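Local coordinates for glyoxalase family protein (Listeria monocytogenes, PDB 2P7O) that catalyses the hydration of the antibiotic fosfomycin at a manganese site, giving Listeria resistance to the drug, at residues Glu81-Ile86 with Arg105-Tyr110; Leu116-Leu119 with Glu125-Leu128. All coordinates share one frame; numbering follows the deposited sequence.

Contact 1 of 2, residues Glu81-Ile86 with Arg105-Tyr110; sequences EYTERI and RSIYFY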
loop_
_atom_site.group_PDB
_atom_site.type_symbol
_atom_site.label_atom_id
_atom_site.label_comp_id
_atom_site.label_asym_id
_atom_site.label_seq_id
_atom_site.Cartn_x
_atom_site.Cartn_y
_atom_site.Cartn_z
ATOM N N GLU A 81 20.819 -7.703 9.656
ATOM C CA GLU A 81 21.469 -6.677 8.838
ATOM C C GLU A 81 20.518 -5.531 8.495
ATOM O O GLU A 81 20.875 -4.339 8.574
ATOM C CB GLU A 81 22.011 -7.312 7.536
ATOM C CG GLU A 81 23.232 -6.593 6.960
ATOM C CD GLU A 81 22.801 -5.628 5.869
ATOM O OE1 GLU A 81 22.437 -6.190 4.813
ATOM O OE2 GLU A 81 22.754 -4.406 6.163
ATOM N N TYR A 82 19.300 -5.880 8.083
ATOM C CA TYR A 82 18.319 -4.814 7.810
ATOM C C TYR A 82 17.981 -4.082 9.095
ATOM O O TYR A 82 17.712 -2.890 9.101
ATOM C CB TYR A 82 17.050 -5.394 7.143
ATOM C CG TYR A 82 17.177 -5.523 5.639
ATOM C CD1 TYR A 82 17.427 -6.740 5.019
ATOM C CD2 TYR A 82 16.974 -4.451 4.774
ATOM C CE1 TYR A 82 17.525 -6.893 3.656
ATOM C CE2 TYR A 82 17.077 -4.575 3.419
ATOM C CZ TYR A 82 17.344 -5.795 2.849
ATOM O OH TYR A 82 17.457 -5.913 1.462
ATOM N N THR A 83 17.920 -4.842 10.207
ATOM C CA THR A 83 17.620 -4.164 11.464
ATOM C C THR A 83 18.637 -3.058 11.736
ATOM O O THR A 83 18.305 -1.955 12.212
ATOM C CB THR A 83 17.558 -5.150 12.634
ATOM O OG1 THR A 83 16.434 -6.044 12.419
ATOM C CG2 THR A 83 17.306 -4.439 13.956
ATOM N N GLU A 84 19.868 -3.363 11.372
ATOM C CA GLU A 84 20.916 -2.346 11.587
ATOM C C GLU A 84 20.731 -1.154 10.650
ATOM O O GLU A 84 21.038 0.015 10.942
ATOM C CB GLU A 84 22.266 -2.986 11.198
ATOM C CG GLU A 84 22.605 -4.217 12.029
ATOM C CD GLU A 84 23.459 -3.869 13.227
ATOM O OE1 GLU A 84 24.563 -3.315 13.020
ATOM O OE2 GLU A 84 23.039 -4.181 14.371
ATOM N N ARG A 85 20.434 -1.527 9.391
ATOM C CA ARG A 85 20.314 -0.449 8.402
ATOM C C ARG A 85 19.228 0.501 8.864
ATOM O O ARG A 85 19.377 1.718 8.644
ATOM C CB ARG A 85 20.132 -1.057 7.035
ATOM C CG ARG A 85 21.463 -1.497 6.396
ATOM C CD ARG A 85 21.163 -1.515 4.901
ATOM N NE ARG A 85 20.707 -2.820 4.453
ATOM C CZ ARG A 85 20.905 -3.145 3.163
ATOM N NH1 ARG A 85 21.514 -2.216 2.430
ATOM N NH2 ARG A 85 20.573 -4.314 2.692
ATOM N N ILE A 86 18.154 -0.005 9.492
ATOM C CA ILE A 86 17.054 0.869 9.901
ATOM C C ILE A 86 17.402 1.698 11.114
ATOM O O ILE A 86 17.082 2.890 11.200
ATOM C CB ILE A 86 15.851 -0.046 10.277
ATOM C CG1 ILE A 86 15.608 -1.019 9.132
ATOM C CG2 ILE A 86 14.668 0.853 10.595
ATOM C CD1 ILE A 86 14.623 -0.468 8.150
ATOM N N ARG A 105 10.589 -14.100 11.342
ATOM C CA ARG A 105 10.817 -12.750 11.856
ATOM C C ARG A 105 10.362 -11.688 10.867
ATOM O O ARG A 105 10.430 -11.830 9.655
ATOM C CB ARG A 105 12.346 -12.613 12.068
ATOM C CG ARG A 105 12.879 -13.753 12.967
ATOM C CD ARG A 105 14.408 -13.642 13.007
ATOM N NE ARG A 105 14.783 -12.451 13.808
ATOM C CZ ARG A 105 16.019 -12.020 13.943
ATOM N NH1 ARG A 105 16.998 -12.611 13.252
ATOM N NH2 ARG A 105 16.242 -10.940 14.712
ATOM N N SER A 106 9.786 -10.648 11.458
ATOM C CA SER A 106 9.471 -9.393 10.802
ATOM C C SER A 106 10.088 -8.237 11.599
ATOM O O SER A 106 10.185 -8.261 12.842
ATOM C CB SER A 106 7.939 -9.253 10.677
ATOM O OG SER A 106 7.477 -10.117 9.650
ATOM N N ILE A 107 10.411 -7.219 10.800
ATOM C CA ILE A 107 10.755 -5.909 11.308
ATOM C C ILE A 107 9.706 -4.865 10.901
ATOM O O ILE A 107 9.363 -4.671 9.734
ATOM C CB ILE A 107 12.096 -5.453 10.718
ATOM C CG1 ILE A 107 13.132 -6.582 10.631
ATOM C CG2 ILE A 107 12.604 -4.251 11.467
ATOM C CD1 ILE A 107 14.332 -6.168 9.755
ATOM N N TYR A 108 9.159 -4.205 11.912
ATOM C CA TYR A 108 8.148 -3.185 11.684
ATOM C C TYR A 108 8.724 -1.841 12.084
ATOM O O TYR A 108 9.290 -1.742 13.185
ATOM C CB TYR A 108 6.974 -3.497 12.619
ATOM C CG TYR A 108 6.054 -4.591 12.149
ATOM C CD1 TYR A 108 6.209 -5.885 12.601
ATOM C CD2 TYR A 108 5.002 -4.315 11.285
ATOM C CE1 TYR A 108 5.371 -6.904 12.190
ATOM C CE2 TYR A 108 4.136 -5.337 10.892
ATOM C CZ TYR A 108 4.318 -6.629 11.363
ATOM O OH TYR A 108 3.451 -7.640 10.948
ATOM N N PHE A 109 8.604 -0.870 11.190
ATOM C CA PHE A 109 9.259 0.415 11.388
ATOM C C PHE A 109 8.548 1.480 10.563
ATOM O O PHE A 109 7.757 1.203 9.639
ATOM C CB PHE A 109 10.756 0.343 11.011
ATOM C CG PHE A 109 10.978 -0.100 9.564
ATOM C CD1 PHE A 109 11.358 0.761 8.551
ATOM C CD2 PHE A 109 10.815 -1.428 9.252
ATOM C CE1 PHE A 109 11.552 0.326 7.250
ATOM C CE2 PHE A 109 11.032 -1.924 7.977
ATOM C CZ PHE A 109 11.430 -1.054 6.990
ATOM N N TYR A 110 8.690 2.746 10.911
ATOM C CA TYR A 110 7.955 3.800 10.205
ATOM C C TYR A 110 8.906 4.576 9.312
ATOM O O TYR A 110 10.108 4.424 9.517
ATOM C CB TYR A 110 7.403 4.859 11.216
ATOM C CG TYR A 110 6.425 4.205 12.157
ATOM C CD1 TYR A 110 6.935 3.497 13.258
ATOM C CD2 TYR A 110 5.054 4.221 11.910
ATOM C CE1 TYR A 110 6.057 2.872 14.127
ATOM C CE2 TYR A 110 4.186 3.562 12.801
ATOM C CZ TYR A 110 4.703 2.892 13.870
ATOM O OH TYR A 110 3.860 2.271 14.761
#
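Helix 79-89, here Glu81-Ile86, runs nearly parallel to strand 106-110, the short axes 11° apart and 9.8 Å from each other at closest approach, with Thr83 set against Ile107 and Ile86 against Phe109. Ile86 CD1 sits over one face of the Phe109 ring, 3.4 Å from the centroid and 18° off the ring normal, a CH-pi contact in which the methyl is shifted toward the CE1 and CZ rim. The exact depth of the methyl is less sure, because Ile86 CG1 is modelled too close to Tyr82 O. The Ile86 CG2 branch also reaches the ring at its root, 3.9 Å from Phe109 CG. Phe109 offers this face because its CG lies between the backbone N and the carbonyl carbon (chi1 58°), and the two side chains meet at about a right angle. One turn earlier in the helix, Tyr82 and Thr83 receive the CG1-CD1 arm of Ile107, whose CD1 touches both Tyr82 CB, 3.8 Å away, and Thr83 OG1, 3.4 Å away. That hydroxyl is hydrogen-bonded to the backbone O of Val79 within the helix, so its meeting with the Ile107 methyl is plain packing. The Tyr82 ring leads away from the strand. This is helix-on-sheet packing in the glyoxalase (vicinal oxygen chelate) fold: the helix covers one face of the sheet, while alternate strand residues, Ser106 and Tyr108, point to the other face, where the metal lies. Met93 of the neighbouring strand 93-94 touches Thr83, Ile86 and Ile107, and Ile25 of helix 15-26 packs on both Ile86 and Phe109, extending the buried apolar layer. On the outer side of the helix, Glu81 OE2 lies 3.1 Å from Arg85 NE, well out of the guanidinium plane, a salt bridge of charge alone.

Contact 2 of 2, residues Leu116-Leu119 with Glu125-Leu128; sequences LFEL and EERL. With MN (manganese (II) ion), chain C.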
loop_
_atom_site.group_PDB
_atom_site.type_symbol
_atom_site.label_atom_id
_atom_site.label_comp_id
_atom_site.label_asym_id
_atom_site.label_seq_id
_atom_site.Cartn_x
_atom_site.Cartn_y
_atom_site.Cartn_z
ATOM N N LEU A 116 3.632 3.000 8.224
ATOM C CA LEU A 116 4.184 1.736 8.714
ATOM C C LEU A 116 4.638 0.823 7.572
ATOM O O LEU A 116 3.952 0.615 6.569
ATOM C CB LEU A 116 3.103 1.064 9.545
ATOM C CG LEU A 116 3.586 -0.205 10.276
ATOM C CD1 LEU A 116 4.724 0.105 11.248
ATOM C CD2 LEU A 116 2.384 -0.741 11.027
ATOM N N PHE A 117 5.860 0.305 7.758
ATOM C CA PHE A 117 6.422 -0.629 6.783
ATOM C C PHE A 117 6.873 -1.866 7.553
ATOM O O PHE A 117 7.077 -1.851 8.776
ATOM C CB PHE A 117 7.711 -0.048 6.176
ATOM C CG PHE A 117 7.422 0.978 5.082
ATOM C CD1 PHE A 117 7.466 2.344 5.348
ATOM C CD2 PHE A 117 7.095 0.578 3.799
ATOM C CE1 PHE A 117 7.199 3.302 4.364
ATOM C CE2 PHE A 117 6.824 1.497 2.788
ATOM C CZ PHE A 117 6.905 2.870 3.071
ATOM N N GLU A 118 6.999 -2.955 6.828
ATOM C CA GLU A 118 7.429 -4.217 7.403
ATOM C C GLU A 118 8.404 -4.863 6.414
ATOM O O GLU A 118 8.173 -4.899 5.215
ATOM C CB GLU A 118 6.214 -5.099 7.682
ATOM C CG GLU A 118 6.500 -6.516 8.167
ATOM C CD GLU A 118 5.285 -7.410 8.319
ATOM O OE1 GLU A 118 4.172 -6.978 7.897
ATOM O OE2 GLU A 118 5.449 -8.541 8.852
ATOM N N LEU A 119 9.493 -5.402 6.963
ATOM C CA LEU A 119 10.305 -6.395 6.261
ATOM C C LEU A 119 10.023 -7.785 6.845
ATOM O O LEU A 119 10.132 -8.008 8.057
ATOM C CB LEU A 119 11.774 -5.973 6.484
ATOM C CG LEU A 119 12.107 -4.683 5.710
ATOM C CD1 LEU A 119 13.558 -4.322 6.019
ATOM C CD2 LEU A 119 11.896 -4.782 4.212
ATOM N N GLU A 125 2.116 -14.484 6.948
ATOM C CA GLU A 125 1.062 -14.315 7.953
ATOM C C GLU A 125 1.148 -12.847 8.392
ATOM O O GLU A 125 2.197 -12.223 8.141
ATOM C CB GLU A 125 1.367 -15.273 9.123
ATOM C CG GLU A 125 2.757 -14.949 9.672
ATOM C CD GLU A 125 3.263 -16.052 10.609
ATOM O OE1 GLU A 125 2.449 -16.935 10.979
ATOM O OE2 GLU A 125 4.484 -16.059 10.907
ATOM N N GLU A 126 0.108 -12.358 9.083
ATOM C CA GLU A 126 0.211 -11.003 9.624
ATOM C C GLU A 126 0.678 -11.142 11.073
ATOM O O GLU A 126 0.080 -11.884 11.853
ATOM C CB GLU A 126 -1.202 -10.415 9.549
ATOM C CG GLU A 126 -1.311 -8.983 10.069
ATOM C CD GLU A 126 -0.082 -8.175 9.644
ATOM O OE1 GLU A 126 0.177 -8.114 8.444
ATOM O OE2 GLU A 126 0.630 -7.575 10.508
ATOM N N ARG A 127 1.682 -10.362 11.410
ATOM C CA ARG A 127 2.365 -10.517 12.690
ATOM C C ARG A 127 2.119 -9.391 13.683
ATOM O O ARG A 127 2.754 -9.316 14.731
ATOM C CB ARG A 127 3.844 -10.762 12.346
ATOM C CG ARG A 127 3.987 -12.053 11.525
ATOM C CD ARG A 127 5.465 -12.295 11.156
ATOM N NE ARG A 127 5.717 -13.553 10.475
ATOM C CZ ARG A 127 6.798 -13.778 9.716
ATOM N NH1 ARG A 127 7.740 -12.838 9.536
ATOM N NH2 ARG A 127 6.939 -15.004 9.179
ATOM N N LEU A 128 1.181 -8.488 13.427
ATOM C CA LEU A 128 0.909 -7.370 14.338
ATOM C C LEU A 128 0.607 -7.854 15.757
ATOM O O LEU A 128 0.925 -7.136 16.715
ATOM C CB LEU A 128 -0.292 -6.499 13.928
ATOM C CG LEU A 128 -0.800 -5.470 14.941
ATOM C CD1 LEU A 128 -0.030 -4.160 14.824
ATOM C CD2 LEU A 128 -2.294 -5.146 14.857
HETATM MN MN MN C . 2.129 -7.652 7.949
HETATM O O HOH W 1 3.006 -9.423 8.898
#
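Glu118 is extended, with CG anti to the backbone N (chi1 174°) and the chain straight beyond it, whereas Glu126 bends at chi2 (39°); together these torsions bring two carboxylates to one manganese ion. This is the metal centre of a vicinal oxygen chelate enzyme, with Glu118 on strand 116-120 and Glu126 in the loop that follows. Each binds through one oxygen, Glu118 OE1 at 2.1 Å and Glu126 OE1 at 2.1 Å from the manganese, and their carboxylate planes are 69° apart. The two like-charged oxygens stand 4.2 Å from each other, with the cation between them probably offsetting their repulsion. His69 of the same chain and His7 of the second subunit also bind the metal, placing the site at the subunit interface. Thr9 of that subunit hydrogen-bonds Glu126 OE1, while Glu126 OE2 accepts from Leu128 N and pairs with Tyr108 OH. Arg127 grips Glu125 OE2 side-on through NE and NH2. A metal-bound water, 2.2 Å from the manganese, donates to Glu118 OE2 at 2.6 Å and to Glu125 O, and accepts from Arg127 N.

Strands 106-110 and 116-120 are neighbours in one sheet, and the centres of contacts 1 and 2 are about 11 Å apart. Contact 1 occupies the helix-covered face; contact 2 builds the manganese site on the other, with the Ile107 side chain about 11 Å from the metal. Ser106 joins them: its OG lies 2.7 Å from Glu118 OE2 and 2.7 Å from Arg127 NH1, probable hydrogen bonds that would steady the metal-binding carboxylate from the second shell. Arg105 O packs against Arg127 NH1 at 2.9 Å. Farther along the same strand, Tyr108 OH comes 3.5 Å from Leu128 N, a packing contact.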